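Local coordinates for malonyl coenzyme A-acyl carrier protein transacylase (Helicobacter pylori, PDB 2H1Y), which probably transfers the malonyl group from malonyl-CoA to holo-acyl carrier protein, releasing CoA, at residues 162-166 / 178-184; 97-103 / 235-240; 79-84 / 282-286; 129-133 / 217-221; 141-145 / 205-209. All blocks are in the same frame, centred on the assembly; numbering follows the deposited sequence.

Contact 1 (162-166 / 178-184)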
# COMPACT_ATOMS: atom_id res chain seq x y z
N THR A 162 -11.30 9.90 22.97
CA THR A 162 -10.10 10.74 23.03
C THR A 162 -10.02 11.70 21.85
O THR A 162 -10.02 11.28 20.70
CB THR A 162 -8.78 9.90 23.08
OG1 THR A 162 -8.74 9.12 24.29
CG2 THR A 162 -7.54 10.80 23.03
N LYS A 163 -9.94 12.99 22.16
CA LYS A 163 -9.80 14.03 21.13
C LYS A 163 -8.51 13.86 20.32
O LYS A 163 -7.45 13.56 20.86
CB LYS A 163 -9.86 15.44 21.75
CG LYS A 163 -11.25 15.83 22.36
CD LYS A 163 -11.34 17.36 22.70
CE LYS A 163 -12.35 17.69 23.82
NZ LYS A 163 -13.78 17.48 23.42
N ASN A 164 -8.64 14.04 19.01
CA ASN A 164 -7.52 14.15 18.09
C ASN A 164 -6.72 12.88 17.78
O ASN A 164 -5.59 12.94 17.30
CB ASN A 164 -6.62 15.34 18.48
CG ASN A 164 -7.32 16.70 18.24
OD1 ASN A 164 -7.09 17.66 18.97
ND2 ASN A 164 -8.17 16.77 17.21
N VAL A 165 -7.34 11.72 18.00
CA VAL A 165 -6.69 10.44 17.81
C VAL A 165 -7.65 9.46 17.16
O VAL A 165 -8.81 9.34 17.55
CB VAL A 165 -6.20 9.86 19.18
CG1 VAL A 165 -5.49 8.55 18.96
CG2 VAL A 165 -5.24 10.80 19.88
N TRP A 166 -7.19 8.75 16.15
CA TRP A 166 -8.02 7.80 15.44
C TRP A 166 -7.24 6.54 15.10
O TRP A 166 -6.03 6.59 14.88
CB TRP A 166 -8.52 8.43 14.13
CG TRP A 166 -9.47 9.59 14.32
CD1 TRP A 166 -10.84 9.53 14.40
CD2 TRP A 166 -9.13 10.98 14.42
NE1 TRP A 166 -11.37 10.79 14.56
CE2 TRP A 166 -10.34 11.70 14.58
CE3 TRP A 166 -7.92 11.69 14.41
CZ2 TRP A 166 -10.38 13.08 14.73
CZ3 TRP A 166 -7.96 13.06 14.55
CH2 TRP A 166 -9.18 13.74 14.72
N LEU A 178 -2.28 4.18 14.83
CA LEU A 178 -3.15 5.29 15.20
C LEU A 178 -2.70 6.55 14.49
O LEU A 178 -1.53 6.69 14.15
CB LEU A 178 -3.18 5.51 16.72
CG LEU A 178 -3.51 4.30 17.61
CD1 LEU A 178 -3.37 4.67 19.08
CD2 LEU A 178 -4.86 3.64 17.32
N ALA A 179 -3.64 7.46 14.23
CA ALA A 179 -3.30 8.71 13.55
C ALA A 179 -3.78 9.89 14.36
O ALA A 179 -4.74 9.78 15.11
CB ALA A 179 -3.87 8.74 12.16
N GLY A 180 -3.10 11.03 14.21
CA GLY A 180 -3.54 12.23 14.90
C GLY A 180 -2.49 13.29 15.18
O GLY A 180 -1.44 13.36 14.52
N VAL A 181 -2.81 14.14 16.16
CA VAL A 181 -1.91 15.20 16.57
C VAL A 181 -0.88 14.54 17.45
O VAL A 181 -1.22 13.79 18.38
CB VAL A 181 -2.65 16.37 17.30
CG1 VAL A 181 -1.66 17.44 17.75
CG2 VAL A 181 -3.72 16.97 16.42
N LYS A 182 0.38 14.78 17.12
CA LYS A 182 1.52 14.17 17.78
C LYS A 182 1.35 14.13 19.29
O LYS A 182 1.17 13.07 19.85
CB LYS A 182 2.81 14.90 17.40
CG LYS A 182 4.04 14.36 18.10
CD LYS A 182 4.57 13.15 17.39
CE LYS A 182 5.85 13.49 16.68
NZ LYS A 182 6.97 13.06 17.53
N ASP A 183 1.36 15.30 19.93
CA ASP A 183 1.34 15.35 21.39
C ASP A 183 0.19 14.54 21.95
O ASP A 183 0.34 13.87 22.97
CB ASP A 183 1.26 16.79 21.91
CG ASP A 183 2.39 17.67 21.39
OD1 ASP A 183 2.12 18.87 21.18
OD2 ASP A 183 3.54 17.19 21.20
N ASP A 184 -0.96 14.58 21.27
CA ASP A 184 -2.15 13.86 21.69
C ASP A 184 -1.95 12.34 21.65
O ASP A 184 -2.55 11.62 22.45
CB ASP A 184 -3.35 14.26 20.83
CG ASP A 184 -3.90 15.63 21.20
OD1 ASP A 184 -4.61 15.72 22.23
OD2 ASP A 184 -3.66 16.61 20.46
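The carbonyl oxygen of Ala179 meets two donors from the facing strand. Trp166 N gives a true hydrogen bond to Ala179 O at 2.9 Å, in the carbonyl plane. Val165 CA adds a weaker C-H contact to Ala179 O at 3.4 Å. The bond back is shorter: Ala179 N reaches Trp166 O at 2.6 Å, with an N-H...O angle of 165°. Trp166 and Ala179 are thus an antiparallel hydrogen-bonded pair. Val165 and Gly180, the next pair, are non-hydrogen-bonded. With no side chain, Gly180 lets its CA come within 3.2 Å of Asn164 O. The same Asn164 O accepts from Val181 N at 3.2 Å, so the pairing runs on to the N-cap of helix 182-185. The Asn164 and Val181 side chains run alongside each other, with Asn164 CB 3.9 Å from Val181 CG2. At the edge of the Trp166 indole, near its plane, CE3 lies 3.8 Å from Ala179 O. Lys163 and Asn164 form the corners of a type II turn, Asn164 having positive phi (72°). The segments are the open ends of the hairpin 165-172/175-179, part of the four-stranded antiparallel sheet of a ferredoxin-like subdomain, as in other FabD enzymes.

Contact 2 (97-103 / 235-240)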
# COMPACT_ATOMS: atom_id res chain seq x y z
N PRO A 97 -4.92 -13.46 -11.42
CA PRO A 97 -5.13 -13.72 -10.00
C PRO A 97 -6.61 -13.76 -9.71
O PRO A 97 -7.37 -13.14 -10.44
CB PRO A 97 -4.53 -12.48 -9.34
CG PRO A 97 -4.80 -11.40 -10.31
CD PRO A 97 -4.65 -12.04 -11.67
N VAL A 98 -7.02 -14.45 -8.65
CA VAL A 98 -8.45 -14.41 -8.28
C VAL A 98 -8.86 -13.03 -7.74
O VAL A 98 -9.91 -12.53 -8.09
CB VAL A 98 -8.99 -15.68 -7.47
CG1 VAL A 98 -7.90 -16.71 -7.19
CG2 VAL A 98 -9.78 -15.28 -6.22
N PHE A 99 -8.00 -12.40 -6.94
CA PHE A 99 -8.21 -11.00 -6.55
C PHE A 99 -6.87 -10.33 -6.22
O PHE A 99 -5.83 -10.99 -6.18
CB PHE A 99 -9.14 -10.91 -5.34
CG PHE A 99 -8.53 -11.42 -4.06
CD1 PHE A 99 -8.72 -12.74 -3.66
CD2 PHE A 99 -7.73 -10.57 -3.27
CE1 PHE A 99 -8.14 -13.22 -2.47
CE2 PHE A 99 -7.16 -11.05 -2.09
CZ PHE A 99 -7.37 -12.38 -1.69
N ALA A 100 -6.91 -9.01 -5.98
CA ALA A 100 -5.74 -8.24 -5.54
C ALA A 100 -6.06 -7.35 -4.33
O ALA A 100 -7.10 -6.70 -4.29
CB ALA A 100 -5.20 -7.41 -6.69
N LEU A 101 -5.15 -7.33 -3.35
CA LEU A 101 -5.28 -6.57 -2.11
C LEU A 101 -4.05 -5.67 -1.96
O LEU A 101 -2.91 -6.12 -2.17
CB LEU A 101 -5.31 -7.53 -0.91
CG LEU A 101 -6.08 -7.30 0.42
CD1 LEU A 101 -5.51 -8.15 1.53
CD2 LEU A 101 -6.19 -5.86 0.90
N GLY A 102 -4.27 -4.43 -1.56
CA GLY A 102 -3.17 -3.52 -1.29
C GLY A 102 -3.26 -3.00 0.12
O GLY A 102 -4.23 -3.27 0.83
N HIS A 103 -2.25 -2.25 0.53
CA HIS A 103 -2.28 -1.57 1.82
C HIS A 103 -2.08 -0.06 1.65
O HIS A 103 -1.11 0.38 1.04
CB HIS A 103 -1.20 -2.13 2.75
CG HIS A 103 -1.33 -1.68 4.17
ND1 HIS A 103 -1.17 -0.36 4.54
CD2 HIS A 103 -1.59 -2.36 5.31
CE1 HIS A 103 -1.33 -0.25 5.85
NE2 HIS A 103 -1.59 -1.45 6.34
N PHE A 235 -9.04 -8.04 -13.07
CA PHE A 235 -9.30 -8.74 -11.82
C PHE A 235 -9.87 -7.78 -10.79
O PHE A 235 -9.64 -6.57 -10.86
CB PHE A 235 -8.02 -9.42 -11.29
CG PHE A 235 -6.80 -8.50 -11.24
CD1 PHE A 235 -6.63 -7.58 -10.20
CD2 PHE A 235 -5.82 -8.57 -12.23
CE1 PHE A 235 -5.53 -6.74 -10.16
CE2 PHE A 235 -4.70 -7.75 -12.19
CZ PHE A 235 -4.55 -6.83 -11.14
N GLU A 236 -10.61 -8.32 -9.83
CA GLU A 236 -11.25 -7.51 -8.80
C GLU A 236 -10.27 -7.08 -7.73
O GLU A 236 -9.27 -7.73 -7.50
CB GLU A 236 -12.40 -8.30 -8.16
CG GLU A 236 -12.01 -9.48 -7.25
CD GLU A 236 -13.22 -10.29 -6.78
OE1 GLU A 236 -13.09 -11.05 -5.81
OE2 GLU A 236 -14.32 -10.17 -7.39
N ILE A 237 -10.55 -5.97 -7.05
CA ILE A 237 -9.70 -5.57 -5.94
C ILE A 237 -10.53 -5.45 -4.67
O ILE A 237 -11.73 -5.18 -4.73
CB ILE A 237 -8.84 -4.29 -6.25
CG1 ILE A 237 -9.33 -3.09 -5.49
CG2 ILE A 237 -8.78 -3.96 -7.75
CD1 ILE A 237 -8.62 -2.86 -4.23
N ILE A 238 -9.90 -5.68 -3.52
CA ILE A 238 -10.56 -5.63 -2.23
C ILE A 238 -10.32 -4.28 -1.55
O ILE A 238 -9.17 -3.85 -1.39
CB ILE A 238 -10.09 -6.78 -1.31
CG1 ILE A 238 -9.93 -8.08 -2.09
CG2 ILE A 238 -11.05 -6.97 -0.15
CD1 ILE A 238 -11.23 -8.69 -2.64
N SER A 239 -11.40 -3.60 -1.17
CA SER A 239 -11.29 -2.27 -0.60
C SER A 239 -10.78 -2.30 0.85
O SER A 239 -11.38 -2.96 1.70
CB SER A 239 -12.66 -1.58 -0.68
OG SER A 239 -12.78 -0.51 0.25
N ASN A 240 -9.70 -1.57 1.14
CA ASN A 240 -9.31 -1.36 2.53
C ASN A 240 -10.42 -0.69 3.32
O ASN A 240 -10.52 -0.88 4.54
CB ASN A 240 -8.05 -0.48 2.64
CG ASN A 240 -6.78 -1.16 2.11
OD1 ASN A 240 -6.72 -2.37 1.89
ND2 ASN A 240 -5.75 -0.36 1.93
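Phe235 lies against Pro97 and Ala100, where strands 99-102 and 236-238 run parallel in the central sheet of the alpha/beta core. Phe235 CB lies 3.9 Å from Pro97 O. Chi1 is 50°, which sets CG between the backbone N and the carbonyl carbon and turns the ring so that one face lies against the proline. Pro97 CG stands over that face, 3.9 Å from the centroid of the Phe235 ring, in a CH-pi contact. It is nearest the CG and CD2 atoms of the ring, with Phe235 CD2 3.6 Å from Pro97 CG. Ala100 CB approaches the ring obliquely and comes within 3.5 Å of Phe235 CE1. Farther out, CE2 packs on the hydroxyl of Tyr84, from helix 69-90.

Ala100 also carries the strand pairing. Its N bonds to Glu236 O, and its O accepts from Ile238 N, so it straddles Ile237; both bonds are 3.1 Å long. The short strand segments cross at -34°. Beyond Ala100, the strand leads to His103, whose NE2 is bonded to Asn171. Glu236 sends its carboxylate to Arg276 in a salt bridge, while Glu236 CG rests 3.7 Å from Phe99 CB. On that face of the sheet, Ile238 approaches the Phe99 ring obliquely, with Ile238 CG1 3.5 Å from Phe99 CD2.

Contact 3 (79-84 / 282-286)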
# COMPACT_ATOMS: atom_id res chain seq x y z
N VAL A 79 8.09 0.10 -8.29
CA VAL A 79 8.60 -1.25 -8.14
C VAL A 79 7.45 -2.30 -8.24
O VAL A 79 7.59 -3.32 -8.95
CB VAL A 79 9.45 -1.38 -6.87
CG1 VAL A 79 9.97 -2.81 -6.67
CG2 VAL A 79 10.60 -0.33 -6.89
N SER A 80 6.31 -2.04 -7.60
CA SER A 80 5.15 -2.92 -7.78
C SER A 80 4.81 -3.14 -9.26
O SER A 80 4.62 -4.28 -9.70
CB SER A 80 3.93 -2.38 -7.05
OG SER A 80 4.10 -2.50 -5.65
N TYR A 81 4.78 -2.04 -10.03
CA TYR A 81 4.46 -2.08 -11.46
C TYR A 81 5.44 -2.97 -12.19
O TYR A 81 5.03 -3.84 -12.94
CB TYR A 81 4.47 -0.67 -12.09
CG TYR A 81 3.94 -0.64 -13.50
CD1 TYR A 81 4.81 -0.79 -14.59
CD2 TYR A 81 2.57 -0.46 -13.76
CE1 TYR A 81 4.35 -0.78 -15.88
CE2 TYR A 81 2.08 -0.45 -15.07
CZ TYR A 81 2.98 -0.60 -16.12
OH TYR A 81 2.55 -0.59 -17.44
N ILE A 82 6.73 -2.75 -11.94
CA ILE A 82 7.80 -3.50 -12.60
C ILE A 82 7.74 -4.98 -12.23
O ILE A 82 7.76 -5.85 -13.12
CB ILE A 82 9.22 -2.90 -12.33
CG1 ILE A 82 9.34 -1.53 -12.98
CG2 ILE A 82 10.29 -3.83 -12.84
CD1 ILE A 82 10.54 -0.74 -12.58
N ALA A 83 7.66 -5.26 -10.94
CA ALA A 83 7.42 -6.62 -10.45
C ALA A 83 6.29 -7.30 -11.23
O ALA A 83 6.43 -8.45 -11.65
CB ALA A 83 7.09 -6.61 -8.97
N TYR A 84 5.18 -6.58 -11.43
CA TYR A 84 4.03 -7.13 -12.13
C TYR A 84 4.30 -7.46 -13.62
O TYR A 84 3.99 -8.56 -14.08
CB TYR A 84 2.82 -6.21 -12.01
CG TYR A 84 1.57 -6.80 -12.64
CD1 TYR A 84 1.40 -6.79 -14.04
CD2 TYR A 84 0.57 -7.36 -11.86
CE1 TYR A 84 0.24 -7.33 -14.63
CE2 TYR A 84 -0.56 -7.89 -12.41
CZ TYR A 84 -0.72 -7.87 -13.80
OH TYR A 84 -1.86 -8.42 -14.33
N GLU A 282 3.41 -11.04 -3.09
CA GLU A 282 3.61 -9.64 -2.74
C GLU A 282 4.41 -9.01 -3.88
O GLU A 282 5.60 -9.30 -4.02
CB GLU A 282 4.35 -9.47 -1.40
CG GLU A 282 4.31 -8.04 -0.89
CD GLU A 282 4.73 -7.87 0.57
OE1 GLU A 282 4.63 -6.74 1.08
OE2 GLU A 282 5.15 -8.85 1.21
N LEU A 283 3.75 -8.16 -4.68
CA LEU A 283 4.42 -7.49 -5.81
C LEU A 283 4.99 -6.15 -5.43
O LEU A 283 4.27 -5.23 -5.05
CB LEU A 283 3.48 -7.31 -7.00
CG LEU A 283 2.84 -8.58 -7.51
CD1 LEU A 283 1.95 -8.23 -8.68
CD2 LEU A 283 3.89 -9.59 -7.90
N GLY A 284 6.31 -6.03 -5.55
CA GLY A 284 6.98 -4.80 -5.20
C GLY A 284 8.04 -5.02 -4.15
O GLY A 284 8.40 -6.16 -3.84
N CYS A 285 8.55 -3.93 -3.58
CA CYS A 285 9.63 -4.04 -2.63
C CYS A 285 9.19 -4.44 -1.21
O CYS A 285 8.08 -4.14 -0.79
CB CYS A 285 10.39 -2.73 -2.58
SG CYS A 285 11.52 -2.65 -1.19
N GLY A 286 10.11 -5.10 -0.50
CA GLY A 286 9.98 -5.42 0.92
C GLY A 286 9.26 -6.73 1.16
O GLY A 286 8.95 -7.46 0.21
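Leu283, Gly284 and Val79 lose the most surface where helix 69-90 packs on the C-terminal end of strand 279-283. This is a helix covering a strand of the central, mostly parallel alpha/beta sheet. Leu283 gives the most. Its CG lies anti to the carbonyl carbon (chi1 -56°), and the branch CD1 extends to Tyr84. There Leu283 CD1 meets the ring edge, near the ring plane, 3.6 Å from Tyr84 CD2. Leu283 CB faces the methyl carbon Ala83 CB, the two being 4.2 Å apart. Leu17 and Phe19 of the neighbouring strand 15-19 also touch the Leu283 side chain.

Gly284 follows as the strand ends. Gly284 CA comes within 3.7 Å of Ser80 CA, a very close approach of helix and chain. The glycine has no side chain to hold the two backbones apart. The Ala83 methyl fits in beside it, with Ala83 CB 3.6 Å from Gly284 N.

Val79 closes the far end. Its CG1 branch is anti to the backbone N. Val79 CG1 lies 3.6 Å from Cys285 N and also touches Cys285 CB. Phe33 of helix 31-36 touches Val79 as well.

One hydrogen bond crosses between the segments, and it comes from the Ser80 hydroxyl. This group leans weakly on Ile76 O in its own helix. Its main bond goes to the end of the strand: Ser80 OG donates to Leu283 O at 2.8 Å, tilted 31° from the carbonyl plane.

Contact 4 (129-133 / 217-221)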
# COMPACT_ATOMS: atom_id res chain seq x y z
N ARG A 129 -1.40 12.11 -4.55
CA ARG A 129 -1.95 11.58 -3.30
C ARG A 129 -1.02 11.88 -2.13
O ARG A 129 -1.47 12.28 -1.06
CB ARG A 129 -2.18 10.08 -3.43
CG ARG A 129 -2.94 9.39 -2.27
CD ARG A 129 -2.92 7.88 -2.53
NE ARG A 129 -3.58 7.06 -1.52
CZ ARG A 129 -2.99 6.52 -0.45
NH1 ARG A 129 -1.70 6.73 -0.20
NH2 ARG A 129 -3.70 5.75 0.37
N GLY A 130 0.28 11.71 -2.36
CA GLY A 130 1.27 12.02 -1.33
C GLY A 130 1.37 13.51 -1.05
O GLY A 130 1.51 13.93 0.11
N LYS A 131 1.28 14.31 -2.11
CA LYS A 131 1.40 15.75 -2.00
C LYS A 131 0.22 16.30 -1.23
O LYS A 131 0.38 17.13 -0.31
CB LYS A 131 1.46 16.37 -3.39
CG LYS A 131 2.11 17.71 -3.45
CD LYS A 131 2.23 18.21 -4.89
CE LYS A 131 3.21 19.38 -4.96
NZ LYS A 131 2.99 20.36 -3.84
N MET A 132 -0.97 15.81 -1.57
CA MET A 132 -2.19 16.25 -0.92
C MET A 132 -2.30 15.81 0.55
O MET A 132 -2.82 16.53 1.39
CB MET A 132 -3.41 15.83 -1.72
CG MET A 132 -3.48 16.46 -3.09
SD MET A 132 -4.86 15.79 -4.02
CE MET A 132 -4.75 16.70 -5.56
N MET A 133 -1.77 14.63 0.84
CA MET A 133 -1.67 14.18 2.23
C MET A 133 -0.74 15.09 3.04
O MET A 133 -1.02 15.42 4.20
CB MET A 133 -1.24 12.71 2.32
CG MET A 133 -2.37 11.71 2.05
SD MET A 133 -1.91 9.95 2.02
CE MET A 133 -0.98 9.80 3.56
N MET A 217 -8.90 16.90 1.44
CA MET A 217 -8.42 16.47 0.12
C MET A 217 -9.37 15.56 -0.65
O MET A 217 -9.12 15.29 -1.85
CB MET A 217 -7.02 15.80 0.22
CG MET A 217 -7.03 14.30 0.64
SD MET A 217 -5.39 13.48 0.68
CE MET A 217 -5.19 12.98 -1.02
N ILE A 218 -10.45 15.08 0.00
CA ILE A 218 -11.33 14.07 -0.64
C ILE A 218 -11.87 14.53 -1.99
O ILE A 218 -11.80 13.79 -2.97
CB ILE A 218 -12.49 13.48 0.27
CG1 ILE A 218 -13.51 14.54 0.70
CG2 ILE A 218 -11.91 12.75 1.47
CD1 ILE A 218 -14.98 14.02 0.82
N PHE A 219 -12.36 15.76 -2.06
CA PHE A 219 -12.86 16.23 -3.34
C PHE A 219 -11.80 16.36 -4.46
O PHE A 219 -12.03 15.84 -5.56
CB PHE A 219 -13.76 17.47 -3.28
CG PHE A 219 -14.58 17.59 -4.51
CD1 PHE A 219 -15.80 16.92 -4.59
CD2 PHE A 219 -14.06 18.24 -5.64
CE1 PHE A 219 -16.54 16.94 -5.78
CE2 PHE A 219 -14.78 18.27 -6.82
CZ PHE A 219 -16.02 17.62 -6.90
N LYS A 220 -10.69 17.04 -4.19
CA LYS A 220 -9.59 17.17 -5.17
C LYS A 220 -9.10 15.80 -5.69
O LYS A 220 -8.78 15.65 -6.87
CB LYS A 220 -8.40 17.94 -4.59
CG LYS A 220 -8.62 19.45 -4.47
CD LYS A 220 -7.31 20.26 -4.61
CE LYS A 220 -6.79 20.35 -6.07
NZ LYS A 220 -5.92 21.55 -6.32
N PHE A 221 -9.07 14.82 -4.79
CA PHE A 221 -8.62 13.50 -5.16
C PHE A 221 -9.65 12.80 -6.05
O PHE A 221 -9.30 12.24 -7.08
CB PHE A 221 -8.29 12.66 -3.92
CG PHE A 221 -7.36 11.52 -4.20
CD1 PHE A 221 -6.11 11.75 -4.77
CD2 PHE A 221 -7.74 10.23 -3.94
CE1 PHE A 221 -5.27 10.71 -5.05
CE2 PHE A 221 -6.89 9.19 -4.21
CZ PHE A 221 -5.65 9.42 -4.77
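This is a helix-to-helix contact, apolar and rich in methionine. Helix 119-137 meets the N-terminal part of helix 218-228, and no hydrogen bond crosses between the two segments. They precede strands 142-148 and 236-238, so the contact joins helices that lead into the two sheets. Met132 and Met217 carry the centre. Met132 has an extended chain that crosses Met217 obliquely. Met217 is bent at its last torsion (chi3 -85°), which turns its methyl in against helix 119-137. Met217 CE then lies 3.4 Å from Met132 CB and 3.8 Å from Arg129 O. The Met217 sulfur sits at the next residue along, SD being 3.8 Å from Met133 CG.

Past the sulfur, the Met132 chain runs across Lys220 at about a right angle, with Met132 CE 4.0 Å from Lys220 CB. Lys220 is exposed, so this flank is open to solvent.

The other flank is Phe221 against Arg129. The aliphatic part of the arginine does the touching: Arg129 CB is 3.5 Å from Phe221 CE1, and Arg129 CG is 3.7 Å from Phe221 CZ. The approach to the ring is oblique. The guanidinium and ring planes are 62° apart, so the two groups do not stack. The arginine chain is extended from CG to NE and carries its charged end on past the ring. Leu260 touches both Arg129 and Phe221.

The chemistry is therefore divided along one residue. The Arg129 methylenes serve the apolar seam, while NH1 and NH2 of its buried guanidinium are bonded to Gln73, Ser104 and Gln259.

Contact 5 (141-145 / 205-209); sequences DASMM and MSVAS
The Ala142 peptide group meets Ser206, with Ser206 CA 3.0 Å from Ala142 O in a C-H...O contact. No ring takes part, and the flat groups here are peptides. The Val207 carbonyl oxygen lies 3.7 Å from Met144 CG. Ala208 CB lies 3.8 Å from Ser143 O. Backbone thus passes close to backbone, without the hydrogen-bond ladder of a sheet.

The side chains add to this. Ala142 CB and Ala208 CB meet at 4.0 Å. Ser143 OG, anti to its own N, makes a weak hydrogen bond of 3.5 Å to Met205 O. Met144 is the largest piece. Its CG lies anti to the carbonyl carbon (chi1 -79°), and a bend at chi3 leads its end along Ser209. Met144 SD makes a close approach of 3.3 Å to Ser209 OG. The one hydrogen bond to this sulfur is weak: Ser209 N points almost straight at Met144 SD, 3.6 Å away, with an angle of 166°.

The loop 205-209 follows strand 199-202 and lies against the start of strand 142-148. Strand 175-179 flanks the same strand, and its Ala179 touches both Met144 and Ala208. On the helix side, Val207 and Ser209 touch Met133 of helix 119-137, while Cys137 at that helix's end touches Ala142 and Val207. The loop thus lies between the antiparallel sheet and helix 119-137.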
# COMPACT_ATOMS: atom_id res chain seq x y z
N ASP A 141 0.94 19.32 13.10
CA ASP A 141 1.79 18.42 13.87
C ASP A 141 1.21 17.00 13.87
O ASP A 141 0.95 16.39 14.92
CB ASP A 141 2.04 18.93 15.30
CG ASP A 141 3.26 18.26 15.94
OD1 ASP A 141 4.22 17.95 15.21
OD2 ASP A 141 3.25 18.02 17.17
N ALA A 142 1.00 16.50 12.66
CA ALA A 142 0.31 15.25 12.48
C ALA A 142 1.32 14.13 12.46
O ALA A 142 2.45 14.30 11.97
CB ALA A 142 -0.49 15.28 11.19
N SER A 143 0.92 12.98 12.99
CA SER A 143 1.74 11.80 12.89
C SER A 143 0.93 10.51 12.94
O SER A 143 -0.29 10.53 13.10
CB SER A 143 2.80 11.78 13.99
OG SER A 143 3.81 10.85 13.63
N MET A 144 1.64 9.39 12.79
CA MET A 144 1.07 8.06 12.97
C MET A 144 1.90 7.23 13.96
O MET A 144 3.12 7.40 14.07
CB MET A 144 0.88 7.39 11.62
CG MET A 144 -0.38 7.90 10.91
SD MET A 144 -0.54 7.42 9.20
CE MET A 144 -1.31 5.82 9.32
N MET A 145 1.23 6.35 14.71
CA MET A 145 1.89 5.66 15.80
C MET A 145 1.52 4.18 15.87
O MET A 145 0.36 3.83 16.13
CB MET A 145 1.54 6.37 17.12
CG MET A 145 2.03 5.69 18.39
SD MET A 145 1.62 6.60 19.90
CE MET A 145 -0.11 6.22 20.10
N MET A 205 6.96 10.65 9.60
CA MET A 205 6.14 11.44 8.68
C MET A 205 5.29 12.43 9.48
O MET A 205 4.86 12.13 10.60
CB MET A 205 5.22 10.53 7.85
CG MET A 205 4.40 9.54 8.69
SD MET A 205 3.69 8.17 7.75
CE MET A 205 5.12 7.09 7.54
N SER A 206 5.08 13.61 8.90
CA SER A 206 4.17 14.60 9.49
C SER A 206 2.82 14.55 8.76
O SER A 206 2.31 15.59 8.32
CB SER A 206 4.75 16.02 9.42
OG SER A 206 6.15 16.00 9.19
N VAL A 207 2.28 13.34 8.59
CA VAL A 207 0.94 13.13 8.03
C VAL A 207 0.12 12.12 8.83
O VAL A 207 0.64 11.12 9.33
CB VAL A 207 0.91 12.73 6.50
CG1 VAL A 207 1.49 13.81 5.65
CG2 VAL A 207 1.61 11.40 6.23
N ALA A 208 -1.16 12.42 8.98
CA ALA A 208 -2.08 11.47 9.56
C ALA A 208 -3.04 11.07 8.46
O ALA A 208 -3.92 11.85 8.09
CB ALA A 208 -2.82 12.11 10.72
N SER A 209 -2.87 9.87 7.91
CA SER A 209 -3.79 9.38 6.89
C SER A 209 -4.84 8.47 7.52
O SER A 209 -4.70 8.08 8.68
CB SER A 209 -3.04 8.66 5.81
OG SER A 209 -2.20 7.72 6.41

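In the fold
From the N terminus, the five contacts close loops that sit one within another, and none cross. Contact 3 closes the widest, from helix 69-90 to the end of strand 279-283. Contact 2 lies within it and joins two parallel strands of the central sheet. Contact 4 comes next, pairing helices 119-137 and 218-228. Inside it, contact 5 ties strand 142-148 to the loop 205-209. Contact 1 is innermost, a hairpin in the antiparallel sheet that also holds strand 142-148, about 9 Å from contact 5 between centres. Probable backbone bonds join these two, from Lys182 N to Asp141 O and from Met145 N to Leu178 O. Contacts 1 and 3 lie on opposite sides of the chain's centre.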